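Putative lipoprotein (Bacteroides ovatus, PDB 3OQQ) is of unknown function but, as a putative extracellular lipoprotein that binds calcium ions, probably works at the cell surface. Local coordinates at residues L36-V41 against L121-T126; L49-P54 against A99-A104; V158-S163 against A322-I327. All coordinates share one frame; numbering follows the deposited sequence.

In the fold
All three contacts are largely buried and touch one another, so the set illustrates how chemistry follows place in a beta-rich fold. Contact 1 and contact 2 join antiparallel strands through backbone bonds. Contact 2 is a regular ladder whose side chains meet purely by apolar packing, whereas in contact 1 bulges interrupt one strand, and a histidine bond and an aromatic ring over a glycine are added. Contact 3 sets a helix against a strand and relies on a valine and a salt bridge. Strand 122-131 links contacts 1 and 3: it pairs with 36-41 and with 150-161. Val38 of contact 1 packs on Leu51 of contact 2, and Asn52 reaches Ile327 O of contact 3.

Contact 1 (L36-V41 against L121-T126); sequences LLVGDV and LFYHNT
Gly39 and Phe122 form the hydrogen-bonded pair, and Val38 and Tyr123 the non-hydrogen-bonded pair, of a short antiparallel ladder. It joins the irregular strand 36-41 to the start of strand 122-131. The irregularity comes from the other neighbour, strand 23-26: Leu37 and Val38 both face Val25 in a classic beta bulge, and Asp40 and Val41 both face Val23 in a G1 bulge.

Backbone bonds come first. Gly39 N gives a nearly straight bond to Phe122 O (2.8 Å, 169° at the hydrogen), and Phe122 N answers to Gly39 O. Further along, His124 N reaches Leu37 O at 2.8 Å. The imidazole adds a fourth bond. Its CG stands anti to the backbone N (chi1 178°), and from there His124 ND1 donates to Leu36 O at 2.7 Å with that oxygen near the ring plane. The other ring nitrogen, NE2, bonds to Asp155 OD2, so both nitrogens are engaged and the ring's rotation is fixed; the carboxylate would probably favour a protonated imidazole.

The aromatic contact belongs to Phe122. Its CG sits between the backbone N and the carbonyl carbon (chi1 65°), and the ring covers Gly39 with one face, Gly39 CA making a CH-pi contact 3.9 Å from the centroid. A side chain at Gly39 would run into this ring. Leu36 CD2 meets Phe122 CE2 at 3.6 Å, the two side chains crossing at about a right angle.

Apolar packing fills the other face, where Val38 CG2 touches both Leu121 CG and Tyr123 CD1. Leu121 CD1 rests against both methyls of Val41. At the rim of the phenyl ring, near its plane, Asp40 OD2 lies 3.5 Å from Phe122 CE1.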
loop_
_atom_site.group_PDB
_atom_site.type_symbol
_atom_site.label_atom_id
_atom_site.label_comp_id
_atom_site.label_asym_id
_atom_site.label_seq_id
_atom_site.Cartn_x
_atom_site.Cartn_y
_atom_site.Cartn_z
ATOM N N LEU A 36 -1.848 7.030 -11.236
ATOM C CA LEU A 36 -0.734 7.983 -11.154
ATOM C C LEU A 36 0.470 7.307 -10.496
ATOM O O LEU A 36 0.338 6.681 -9.433
ATOM C CB LEU A 36 -1.133 9.233 -10.361
ATOM C CG LEU A 36 -0.219 10.439 -10.493
ATOM C CD1 LEU A 36 -1.019 11.679 -10.652
ATOM C CD2 LEU A 36 0.679 10.580 -9.260
ATOM N N LEU A 37 1.624 7.409 -11.147
ATOM C CA LEU A 37 2.894 6.850 -10.665
ATOM C C LEU A 37 3.759 7.953 -10.054
ATOM O O LEU A 37 4.354 7.759 -9.002
ATOM C CB LEU A 37 3.634 6.195 -11.823
ATOM C CG LEU A 37 2.927 5.037 -12.509
ATOM C CD1 LEU A 37 3.613 4.722 -13.799
ATOM C CD2 LEU A 37 2.874 3.799 -11.595
ATOM N N VAL A 38 3.827 9.109 -10.731
ATOM C CA VAL A 38 4.616 10.260 -10.284
ATOM C C VAL A 38 3.856 11.527 -10.735
ATOM O O VAL A 38 3.366 11.595 -11.863
ATOM C CB VAL A 38 6.119 10.191 -10.727
ATOM C CG1 VAL A 38 6.288 10.277 -12.232
ATOM C CG2 VAL A 38 6.976 11.239 -10.021
ATOM N N GLY A 39 3.662 12.446 -9.794
ATOM C CA GLY A 39 2.932 13.689 -10.012
ATOM C C GLY A 39 3.793 14.923 -9.890
ATOM O O GLY A 39 4.859 14.877 -9.261
ATOM N N ASP A 40 3.318 16.039 -10.513
ATOM C CA ASP A 40 3.918 17.383 -10.523
ATOM C C ASP A 40 5.445 17.353 -10.783
ATOM O O ASP A 40 6.229 17.937 -10.032
ATOM C CB ASP A 40 3.571 18.131 -9.206
ATOM C CG ASP A 40 2.097 18.508 -9.113
ATOM O OD1 ASP A 40 1.520 18.920 -10.147
ATOM O OD2 ASP A 40 1.529 18.419 -8.005
ATOM N N VAL A 41 5.836 16.689 -11.885
ATOM C CA VAL A 41 7.216 16.483 -12.334
ATOM C C VAL A 41 7.663 17.594 -13.256
ATOM O O VAL A 41 7.009 17.851 -14.261
ATOM C CB VAL A 41 7.317 15.117 -13.070
ATOM C CG1 VAL A 41 8.748 14.796 -13.486
ATOM C CG2 VAL A 41 6.733 14.001 -12.219
ATOM N N LEU A 121 7.445 17.513 -6.532
ATOM C CA LEU A 121 7.340 16.206 -7.167
ATOM C C LEU A 121 6.870 15.196 -6.102
ATOM O O LEU A 121 7.297 15.273 -4.948
ATOM C CB LEU A 121 8.701 15.804 -7.794
ATOM C CG LEU A 121 8.789 14.430 -8.491
ATOM C CD1 LEU A 121 9.664 14.490 -9.711
ATOM C CD2 LEU A 121 9.331 13.384 -7.559
ATOM N N PHE A 122 5.975 14.279 -6.481
ATOM C CA PHE A 122 5.528 13.254 -5.542
ATOM C C PHE A 122 5.419 11.925 -6.242
ATOM O O PHE A 122 4.998 11.869 -7.400
ATOM C CB PHE A 122 4.219 13.624 -4.806
ATOM C CG PHE A 122 2.947 13.772 -5.620
ATOM C CD1 PHE A 122 2.614 14.989 -6.203
ATOM C CD2 PHE A 122 2.052 12.713 -5.738
ATOM C CE1 PHE A 122 1.422 15.136 -6.936
ATOM C CE2 PHE A 122 0.859 12.855 -6.457
ATOM C CZ PHE A 122 0.547 14.066 -7.051
ATOM N N TYR A 123 5.891 10.869 -5.570
ATOM C CA TYR A 123 5.800 9.495 -6.036
ATOM C C TYR A 123 4.507 8.907 -5.490
ATOM O O TYR A 123 4.065 9.314 -4.412
ATOM C CB TYR A 123 7.008 8.690 -5.568
ATOM C CG TYR A 123 8.285 9.061 -6.271
ATOM C CD1 TYR A 123 8.593 8.537 -7.525
ATOM C CD2 TYR A 123 9.209 9.913 -5.674
ATOM C CE1 TYR A 123 9.777 8.878 -8.182
ATOM C CE2 TYR A 123 10.401 10.252 -6.317
ATOM C CZ TYR A 123 10.678 9.738 -7.574
ATOM O OH TYR A 123 11.850 10.072 -8.208
ATOM N N HIS A 124 3.889 7.976 -6.214
ATOM C CA HIS A 124 2.634 7.408 -5.751
ATOM C C HIS A 124 2.596 5.908 -5.982
ATOM O O HIS A 124 2.885 5.444 -7.100
ATOM C CB HIS A 124 1.424 8.092 -6.469
ATOM C CG HIS A 124 0.076 7.546 -6.084
ATOM N ND1 HIS A 124 -0.809 7.083 -7.032
ATOM C CD2 HIS A 124 -0.500 7.438 -4.858
ATOM C CE1 HIS A 124 -1.892 6.706 -6.364
ATOM N NE2 HIS A 124 -1.754 6.915 -5.053
ATOM N N ASN A 125 2.222 5.146 -4.922
ATOM C CA ASN A 125 2.034 3.692 -5.025
ATOM C C ASN A 125 0.788 3.280 -4.219
ATOM O O ASN A 125 0.616 3.691 -3.068
ATOM C CB ASN A 125 3.286 2.911 -4.582
ATOM C CG ASN A 125 3.139 1.416 -4.690
ATOM O OD1 ASN A 125 3.163 0.689 -3.689
ATOM N ND2 ASN A 125 2.956 0.911 -5.902
ATOM N N THR A 126 -0.090 2.503 -4.846
ATOM C CA THR A 126 -1.340 2.046 -4.221
ATOM C C THR A 126 -1.582 0.577 -4.606
ATOM O O THR A 126 -1.063 0.103 -5.614
ATOM C CB THR A 126 -2.529 2.988 -4.574
ATOM O OG1 THR A 126 -3.700 2.571 -3.870
ATOM C CG2 THR A 126 -2.817 3.084 -6.082
#

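Contact 2 (L49-P54 against A99-A104); sequences LTLNVP and ASVTLA
Leu51 and Val101 make the tightest side-chain contact between strands 49-54 and 99-104: Leu51 CD1 lies 3.7 Å from Val101 CG1. That methyl stands between the backbone N and the carbonyl carbon of Val101 (chi1 72°), a setting that carries it towards the leucine. Beside this pair, Leu49 CD1 meets Leu103 CD1 obliquely at 4.1 Å, and Val53 CG2 packs on Ala99 CB at 3.9 Å.

Antiparallel backbone pairing holds these groups in register. Leu49 with Val101 and Leu51 with Ala99 are hydrogen-bonded pairs, each closed by two bonds. Leu51 N to Ala99 O is the shortest of the four (2.8 Å, 171° at the hydrogen). Between them Thr50 and Ser100 form a non-hydrogen-bonded pair whose side chains leave the opposite face of the sheet from the leucines. The short axes of the segments run 133° apart, well short of strictly antiparallel.

Farther out, the apolar face is covered by strand 36-41, with Val38 lying against Leu49 and Leu51. On the other edge of 99-104, strand 71-80 continues the sheet and sends Leu78 onto Val53, Ala99 and Val101. One step beyond Leu49-Val101, Thr102 OG1 is hydrogen-bonded to Thr48 OG1, and backbone bonds join Leu103 to Arg47.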
loop_
_atom_site.group_PDB
_atom_site.type_symbol
_atom_site.label_atom_id
_atom_site.label_comp_id
_atom_site.label_asym_id
_atom_site.label_seq_id
_atom_site.Cartn_x
_atom_site.Cartn_y
_atom_site.Cartn_z
ATOM N N LEU A 49 13.487 8.870 -14.940
ATOM C CA LEU A 49 12.940 8.490 -13.637
ATOM C C LEU A 49 12.759 7.012 -13.504
ATOM O O LEU A 49 12.327 6.346 -14.446
ATOM C CB LEU A 49 11.564 9.139 -13.402
ATOM C CG LEU A 49 11.468 10.653 -13.242
ATOM C CD1 LEU A 49 10.021 11.070 -13.229
ATOM C CD2 LEU A 49 12.119 11.112 -11.958
ATOM N N THR A 50 13.038 6.503 -12.320
ATOM C CA THR A 50 12.777 5.115 -11.982
ATOM C C THR A 50 11.371 5.097 -11.379
ATOM O O THR A 50 11.029 5.951 -10.549
ATOM C CB THR A 50 13.875 4.561 -11.058
ATOM O OG1 THR A 50 15.098 4.537 -11.796
ATOM C CG2 THR A 50 13.561 3.157 -10.550
ATOM N N LEU A 51 10.537 4.174 -11.853
ATOM C CA LEU A 51 9.163 4.083 -11.390
ATOM C C LEU A 51 8.821 2.651 -10.970
ATOM O O LEU A 51 9.387 1.685 -11.484
ATOM C CB LEU A 51 8.190 4.559 -12.497
ATOM C CG LEU A 51 8.395 5.950 -13.144
ATOM C CD1 LEU A 51 7.462 6.125 -14.327
ATOM C CD2 LEU A 51 8.142 7.079 -12.167
ATOM N N ASN A 52 7.909 2.526 -10.017
ATOM C CA ASN A 52 7.401 1.229 -9.571
ATOM C C ASN A 52 6.076 1.061 -10.326
ATOM O O ASN A 52 5.093 1.749 -10.021
ATOM C CB ASN A 52 7.269 1.200 -8.034
ATOM C CG ASN A 52 6.487 0.039 -7.451
ATOM O OD1 ASN A 52 5.849 -0.739 -8.156
ATOM N ND2 ASN A 52 6.497 -0.093 -6.134
ATOM N N VAL A 53 6.074 0.217 -11.355
ATOM C CA VAL A 53 4.926 0.071 -12.247
ATOM C C VAL A 53 4.294 -1.338 -12.196
ATOM O O VAL A 53 5.018 -2.270 -11.856
ATOM C CB VAL A 53 5.347 0.412 -13.724
ATOM C CG1 VAL A 53 5.891 1.823 -13.836
ATOM C CG2 VAL A 53 6.352 -0.596 -14.306
ATOM N N PRO A 54 3.027 -1.545 -12.680
ATOM C CA PRO A 54 2.484 -2.920 -12.778
ATOM C C PRO A 54 3.407 -3.820 -13.614
ATOM O O PRO A 54 4.016 -3.339 -14.571
ATOM C CB PRO A 54 1.121 -2.711 -13.459
ATOM C CG PRO A 54 0.742 -1.301 -13.117
ATOM C CD PRO A 54 2.035 -0.553 -13.158
ATOM N N ALA A 99 10.996 0.053 -13.407
ATOM C CA ALA A 99 11.192 0.432 -14.802
ATOM C C ALA A 99 11.679 1.858 -14.863
ATOM O O ALA A 99 11.623 2.588 -13.862
ATOM C CB ALA A 99 9.905 0.251 -15.597
ATOM N N SER A 100 12.208 2.236 -16.020
ATOM C CA SER A 100 12.758 3.556 -16.260
ATOM C C SER A 100 12.068 4.191 -17.444
ATOM O O SER A 100 11.680 3.490 -18.396
ATOM C CB SER A 100 14.258 3.466 -16.509
ATOM O OG SER A 100 14.818 4.753 -16.669
ATOM N N VAL A 101 11.910 5.525 -17.374
ATOM C CA VAL A 101 11.277 6.316 -18.424
ATOM C C VAL A 101 12.090 7.583 -18.602
ATOM O O VAL A 101 12.622 8.106 -17.627
ATOM C CB VAL A 101 9.775 6.597 -18.108
ATOM C CG1 VAL A 101 9.595 7.603 -16.968
ATOM C CG2 VAL A 101 9.008 7.039 -19.342
ATOM N N THR A 102 12.215 8.049 -19.838
ATOM C CA THR A 102 12.889 9.306 -20.136
ATOM C C THR A 102 11.817 10.223 -20.682
ATOM O O THR A 102 11.289 9.999 -21.763
ATOM C CB THR A 102 14.098 9.107 -21.043
ATOM O OG1 THR A 102 15.039 8.319 -20.315
ATOM C CG2 THR A 102 14.756 10.435 -21.435
ATOM N N LEU A 103 11.428 11.200 -19.872
ATOM C CA LEU A 103 10.396 12.148 -20.256
ATOM C C LEU A 103 11.001 13.281 -21.090
ATOM O O LEU A 103 12.162 13.659 -20.908
ATOM C CB LEU A 103 9.707 12.714 -19.003
ATOM C CG LEU A 103 9.029 11.717 -18.050
ATOM C CD1 LEU A 103 8.548 12.435 -16.810
ATOM C CD2 LEU A 103 7.867 10.957 -18.734
ATOM N N ALA A 104 10.190 13.828 -21.988
ATOM C CA ALA A 104 10.529 14.973 -22.831
ATOM C C ALA A 104 9.259 15.741 -23.079
ATOM O O ALA A 104 8.182 15.142 -23.236
ATOM C CB ALA A 104 11.172 14.525 -24.144
#

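Contact 3 (V158-S163 against A322-I327); sequences VTECHS and AFRELI
Glu160 and Arg324 join in a salt bridge where helix 314-328 packs on strand 150-161, a helix-on-sheet contact. The short axes run in nearly opposite directions, 151° apart, with a closest approach of 8.8 Å.

Arg324 can be followed outward from the helix. From CB the chain sets CG anti to the carbonyl carbon (chi1 -84°) and then runs extended as far as NE, which brings NE to the carboxylate; the two side chains cross at about a right angle. CG and CD each pass 3.8 Å from Glu160 OE2. At NE comes the main bond, 2.7 Å to Glu160 OE2 and 161° at the hydrogen; the oxygen lies near the guanidinium plane, while the nitrogen meets it from above the carboxylate plane. At the tip, NH2 makes two weak bonds, one to OE1 at 3.3 Å and one to OE2 of Glu160. OE2 thus takes the strong bond from NE and a weak one from NH2. An alanine in place of Arg324 would probably leave the buried carboxylate of Glu160 without its positive mate and freer to turn.

Within segment 158-163, the ring of His162 lies with one face over Glu160 CB, and His162 NE2 is bonded to Glu174 OE2.

Deeper in the interface Val158 carries the apolar part. Its CG1 touches Phe323 CB at 3.9 Å. The other methyl, Val158 CG2, touches both the backbone oxygen of Phe323, at 3.4 Å, and Ile327 CG1, at 3.6 Å.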
loop_
_atom_site.group_PDB
_atom_site.type_symbol
_atom_site.label_atom_id
_atom_site.label_comp_id
_atom_site.label_asym_id
_atom_site.label_seq_id
_atom_site.Cartn_x
_atom_site.Cartn_y
_atom_site.Cartn_z
ATOM N N VAL A 158 4.913 9.939 -1.514
ATOM C CA VAL A 158 6.146 10.503 -0.985
ATOM C C VAL A 158 6.375 11.797 -1.765
ATOM O O VAL A 158 6.593 11.761 -2.973
ATOM C CB VAL A 158 7.335 9.516 -1.051
ATOM C CG1 VAL A 158 8.662 10.226 -0.762
ATOM C CG2 VAL A 158 7.127 8.369 -0.074
ATOM N N THR A 159 6.270 12.931 -1.082
ATOM C CA THR A 159 6.424 14.260 -1.667
ATOM C C THR A 159 7.802 14.803 -1.337
ATOM O O THR A 159 8.249 14.701 -0.187
ATOM C CB THR A 159 5.334 15.163 -1.095
ATOM O OG1 THR A 159 4.069 14.536 -1.282
ATOM C CG2 THR A 159 5.348 16.581 -1.679
ATOM N N GLU A 160 8.472 15.379 -2.340
ATOM C CA GLU A 160 9.765 16.003 -2.141
ATOM C C GLU A 160 9.527 17.498 -1.946
ATOM O O GLU A 160 9.380 18.230 -2.930
ATOM C CB GLU A 160 10.708 15.679 -3.304
ATOM C CG GLU A 160 11.041 14.198 -3.361
ATOM C CD GLU A 160 11.970 13.761 -4.470
ATOM O OE1 GLU A 160 12.568 14.629 -5.138
ATOM O OE2 GLU A 160 12.153 12.538 -4.636
ATOM N N CYS A 161 9.377 17.933 -0.676
ATOM C CA CYS A 161 9.136 19.343 -0.316
ATOM C C CYS A 161 10.456 20.123 -0.444
ATOM O O CYS A 161 11.084 20.514 0.553
ATOM C CB CYS A 161 8.526 19.482 1.076
ATOM S SG CYS A 161 6.941 18.636 1.289
ATOM N N HIS A 162 10.892 20.280 -1.699
ATOM C CA HIS A 162 12.125 20.939 -2.093
ATOM C C HIS A 162 11.778 22.258 -2.768
ATOM O O HIS A 162 10.754 22.337 -3.453
ATOM C CB HIS A 162 12.926 20.030 -3.055
ATOM C CG HIS A 162 13.267 18.664 -2.517
ATOM N ND1 HIS A 162 13.867 17.707 -3.324
ATOM C CD2 HIS A 162 13.112 18.144 -1.271
ATOM C CE1 HIS A 162 14.033 16.640 -2.558
ATOM N NE2 HIS A 162 13.584 16.850 -1.319
ATOM N N SER A 163 12.623 23.287 -2.602
ATOM C CA SER A 163 12.369 24.593 -3.225
ATOM C C SER A 163 12.425 24.533 -4.778
ATOM O O SER A 163 11.791 25.351 -5.451
ATOM C CB SER A 163 13.366 25.625 -2.712
ATOM O OG SER A 163 12.958 26.935 -3.067
ATOM N N ALA A 322 15.783 6.795 1.788
ATOM C CA ALA A 322 14.871 6.059 2.687
ATOM C C ALA A 322 13.391 6.370 2.378
ATOM O O ALA A 322 12.582 5.449 2.339
ATOM C CB ALA A 322 15.177 6.406 4.127
ATOM N N PHE A 323 13.043 7.662 2.141
ATOM C CA PHE A 323 11.674 8.043 1.758
ATOM C C PHE A 323 11.350 7.519 0.365
ATOM O O PHE A 323 10.265 6.991 0.158
ATOM C CB PHE A 323 11.468 9.567 1.798
ATOM C CG PHE A 323 11.170 10.098 3.174
ATOM C CD1 PHE A 323 9.861 10.158 3.645
ATOM C CD2 PHE A 323 12.197 10.558 3.999
ATOM C CE1 PHE A 323 9.584 10.651 4.921
ATOM C CE2 PHE A 323 11.916 11.053 5.279
ATOM C CZ PHE A 323 10.614 11.070 5.738
ATOM N N ARG A 324 12.300 7.636 -0.572
ATOM C CA ARG A 324 12.097 7.224 -1.972
ATOM C C ARG A 324 11.926 5.716 -2.139
ATOM O O ARG A 324 11.019 5.285 -2.856
ATOM C CB ARG A 324 13.247 7.696 -2.853
ATOM C CG ARG A 324 13.110 9.127 -3.338
ATOM C CD ARG A 324 14.280 9.467 -4.243
ATOM N NE ARG A 324 14.307 10.885 -4.580
ATOM C CZ ARG A 324 15.356 11.516 -5.093
ATOM N NH1 ARG A 324 16.484 10.858 -5.331
ATOM N NH2 ARG A 324 15.287 12.811 -5.368
ATOM N N GLU A 325 12.781 4.926 -1.467
ATOM C CA GLU A 325 12.789 3.466 -1.511
ATOM C C GLU A 325 11.508 2.857 -0.947
ATOM O O GLU A 325 11.222 1.704 -1.262
ATOM C CB GLU A 325 14.019 2.908 -0.770
ATOM C CG GLU A 325 15.271 2.919 -1.627
ATOM C CD GLU A 325 15.286 1.838 -2.687
ATOM O OE1 GLU A 325 15.657 0.685 -2.361
ATOM O OE2 GLU A 325 14.875 2.134 -3.832
ATOM N N LEU A 326 10.716 3.601 -0.150
ATOM C CA LEU A 326 9.438 3.045 0.326
ATOM C C LEU A 326 8.448 2.899 -0.836
ATOM O O LEU A 326 7.590 2.013 -0.803
ATOM C CB LEU A 326 8.807 3.880 1.468
ATOM C CG LEU A 326 9.613 3.899 2.760
ATOM C CD1 LEU A 326 9.084 4.936 3.704
ATOM C CD2 LEU A 326 9.623 2.531 3.422
ATOM N N ILE A 327 8.550 3.766 -1.860
ATOM C CA ILE A 327 7.681 3.665 -3.039
ATOM C C ILE A 327 8.352 2.790 -4.098
ATOM O O ILE A 327 7.685 1.945 -4.714
ATOM C CB ILE A 327 7.316 5.056 -3.619
ATOM C CG1 ILE A 327 6.445 5.873 -2.637
ATOM C CG2 ILE A 327 6.689 4.949 -5.060
ATOM C CD1 ILE A 327 5.034 6.065 -3.022
#